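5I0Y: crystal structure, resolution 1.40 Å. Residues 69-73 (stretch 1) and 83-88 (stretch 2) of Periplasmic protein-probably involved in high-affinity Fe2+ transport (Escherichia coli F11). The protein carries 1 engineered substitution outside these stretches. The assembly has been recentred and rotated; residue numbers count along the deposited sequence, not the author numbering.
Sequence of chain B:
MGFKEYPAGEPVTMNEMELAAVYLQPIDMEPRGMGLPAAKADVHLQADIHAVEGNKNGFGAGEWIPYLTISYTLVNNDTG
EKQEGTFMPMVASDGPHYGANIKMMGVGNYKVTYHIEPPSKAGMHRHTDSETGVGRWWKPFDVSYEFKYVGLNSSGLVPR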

# COMPACT_ATOMS: atom_id res chain seq x y z
N THR B 69 2.74 6.79 -6.82
CA THR B 69 2.04 7.14 -8.04
C THR B 69 3.04 6.95 -9.16
O THR B 69 4.13 7.54 -9.16
CB THR B 69 1.56 8.59 -7.97
OG1 THR B 69 0.71 8.71 -6.83
CG2 THR B 69 0.78 8.96 -9.24
N ILE B 70 2.68 6.12 -10.12
CA ILE B 70 3.62 5.70 -11.15
C ILE B 70 2.96 5.70 -12.50
O ILE B 70 1.90 5.07 -12.69
CB ILE B 70 4.22 4.30 -10.88
CG1 ILE B 70 4.77 4.24 -9.46
CG2 ILE B 70 5.31 3.98 -11.90
CD1 ILE B 70 5.25 2.86 -9.06
N SER B 71 3.59 6.41 -13.43
CA SER B 71 3.22 6.34 -14.84
C SER B 71 4.41 5.81 -15.63
O SER B 71 5.51 5.71 -15.11
CB SER B 71 2.73 7.68 -15.39
OG SER B 71 3.76 8.63 -15.39
N TYR B 72 4.16 5.42 -16.87
CA TYR B 72 5.23 4.87 -17.70
C TYR B 72 5.24 5.50 -19.09
O TYR B 72 4.23 5.97 -19.58
CB TYR B 72 5.11 3.33 -17.81
CG TYR B 72 3.92 2.87 -18.63
CD1 TYR B 72 4.00 2.79 -20.02
CD2 TYR B 72 2.70 2.58 -18.02
CE1 TYR B 72 2.92 2.40 -20.79
CE2 TYR B 72 1.60 2.18 -18.78
CZ TYR B 72 1.73 2.11 -20.16
OH TYR B 72 0.67 1.74 -20.97
N THR B 73 6.42 5.46 -19.71
CA THR B 73 6.57 5.81 -21.12
C THR B 73 7.32 4.65 -21.76
O THR B 73 8.45 4.37 -21.38
CB THR B 73 7.36 7.12 -21.30
OG1 THR B 73 6.70 8.17 -20.60
CG2 THR B 73 7.45 7.48 -22.79
N GLN B 83 4.15 4.72 -26.26
CA GLN B 83 2.90 4.58 -25.53
C GLN B 83 3.12 5.10 -24.12
O GLN B 83 4.17 4.84 -23.52
CB GLN B 83 2.49 3.11 -25.49
CG GLN B 83 1.15 2.81 -24.85
CD GLN B 83 0.94 1.32 -24.67
OE1 GLN B 83 1.06 0.54 -25.62
NE2 GLN B 83 0.68 0.90 -23.45
N GLU B 84 2.15 5.84 -23.61
CA GLU B 84 2.18 6.34 -22.24
C GLU B 84 0.97 5.78 -21.50
O GLU B 84 -0.07 5.52 -22.11
CB GLU B 84 2.12 7.87 -22.20
CG GLU B 84 2.77 8.59 -23.38
CD GLU B 84 4.04 9.35 -23.02
OE1 GLU B 84 4.56 9.23 -21.89
OE2 GLU B 84 4.53 10.09 -23.91
N GLY B 85 1.12 5.58 -20.20
CA GLY B 85 -0.00 5.12 -19.39
C GLY B 85 0.33 5.21 -17.91
O GLY B 85 1.37 5.74 -17.52
N THR B 86 -0.61 4.76 -17.08
CA THR B 86 -0.45 4.82 -15.64
C THR B 86 -0.60 3.42 -15.07
O THR B 86 -1.28 2.56 -15.64
CB THR B 86 -1.52 5.72 -15.00
OG1 THR B 86 -2.81 5.23 -15.41
CG2 THR B 86 -1.34 7.17 -15.47
N PHE B 87 0.06 3.19 -13.95
CA PHE B 87 -0.11 1.95 -13.18
C PHE B 87 -1.09 2.18 -12.05
O PHE B 87 -1.30 3.31 -11.60
CB PHE B 87 1.21 1.46 -12.57
CG PHE B 87 2.23 0.97 -13.57
CD1 PHE B 87 1.86 0.31 -14.74
CD2 PHE B 87 3.58 1.10 -13.28
CE1 PHE B 87 2.83 -0.15 -15.62
CE2 PHE B 87 4.54 0.65 -14.16
CZ PHE B 87 4.17 0.00 -15.32
N MET B 88 -1.69 1.09 -11.60
CA MET B 88 -2.52 1.08 -10.40
C MET B 88 -1.82 0.27 -9.31
O MET B 88 -1.07 -0.67 -9.62
CB MET B 88 -3.81 0.32 -10.69
CG MET B 88 -4.68 0.89 -11.76
SD MET B 88 -5.78 -0.42 -12.35
CE MET B 88 -4.72 -1.21 -13.56
O HOH W 1 -0.08 5.38 -10.20
O HOH W 2 3.29 8.72 -18.80

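The contact between residues 69-73 and 83-88 is an antiparallel pairing of neighbouring β-strands, held by backbone hydrogen bonds and finished differently on its two faces, with aromatic packing on one and polar contacts on the other. The strand axes run at 168° to one another and approach to 4.6 Å, and the two stretches together bury 524 Å² of surface.

The backbone shows the alternation typical of antiparallel sheets. Tyr-72 and Gly-85 form a hydrogen-bonded pair: Tyr-72 N donates to Gly-85 O at 2.9 Å, and Gly-85 N returns a longer bond to Tyr-72 O at 3.2 Å. The flanking pairs, Ser-71 with Thr-86 and Thr-73 with Glu-84, are non-hydrogen-bonded, and their CA atoms lie closer together than those of Tyr-72 and Gly-85. At the Thr-73 pair the backbone is supplemented by CA-H...O contacts, from Glu-84 CA to Tyr-72 O (3.4 Å) and from Thr-73 CA to Gln-83 O (3.5 Å). Farther along, Phe-87 N donates to Ile-70 O at 2.9 Å in a nearly straight bond. Beside it, water 1 accepts from Ile-70 N (2.9 Å) and donates to Phe-87 O (2.8 Å), joining two backbone groups that make no direct bond to each other.

Glycine opposite an aromatic residue is a recurrent theme in β-sheets, and here the coordinates make its logic plain. The ring of Tyr-72, with chi1 in the p well, folds across the neighbouring strand so that Gly-85 CA lies over one of its faces. A CB on residue 85 would fall 2.5 Å from Tyr-72 OH, a clash; the bare glycine leaves room for the ring. The phenol reaches as far as Gln-83, whose side-chain amide lies at the ring edge. Next to Tyr-72, Phe-87 contributes a second ring, the planes inclined by 29° and the centroids 5.4 Å apart. The rings are slid past one another and barely overlap, so they meet largely through contacts such as Tyr-72 CD2 to Phe-87 CE1 at 3.6 Å. Ile-70 extends this apolar cluster, its CG2 lying 3.6 Å from Phe-87 CD2.

The face bearing Ser-71, Thr-73, Glu-84 and Thr-86 is more polar. Thr-73 OG1 donates to Glu-84 OE1 at 2.7 Å, a short bond in which a hydroxyl meets a carboxylate across a non-hydrogen-bonded pair. Water 2 reinforces this region, donating to Tyr-72 O at 3.0 Å and, weakly, to Glu-84 OE1 at 3.4 Å.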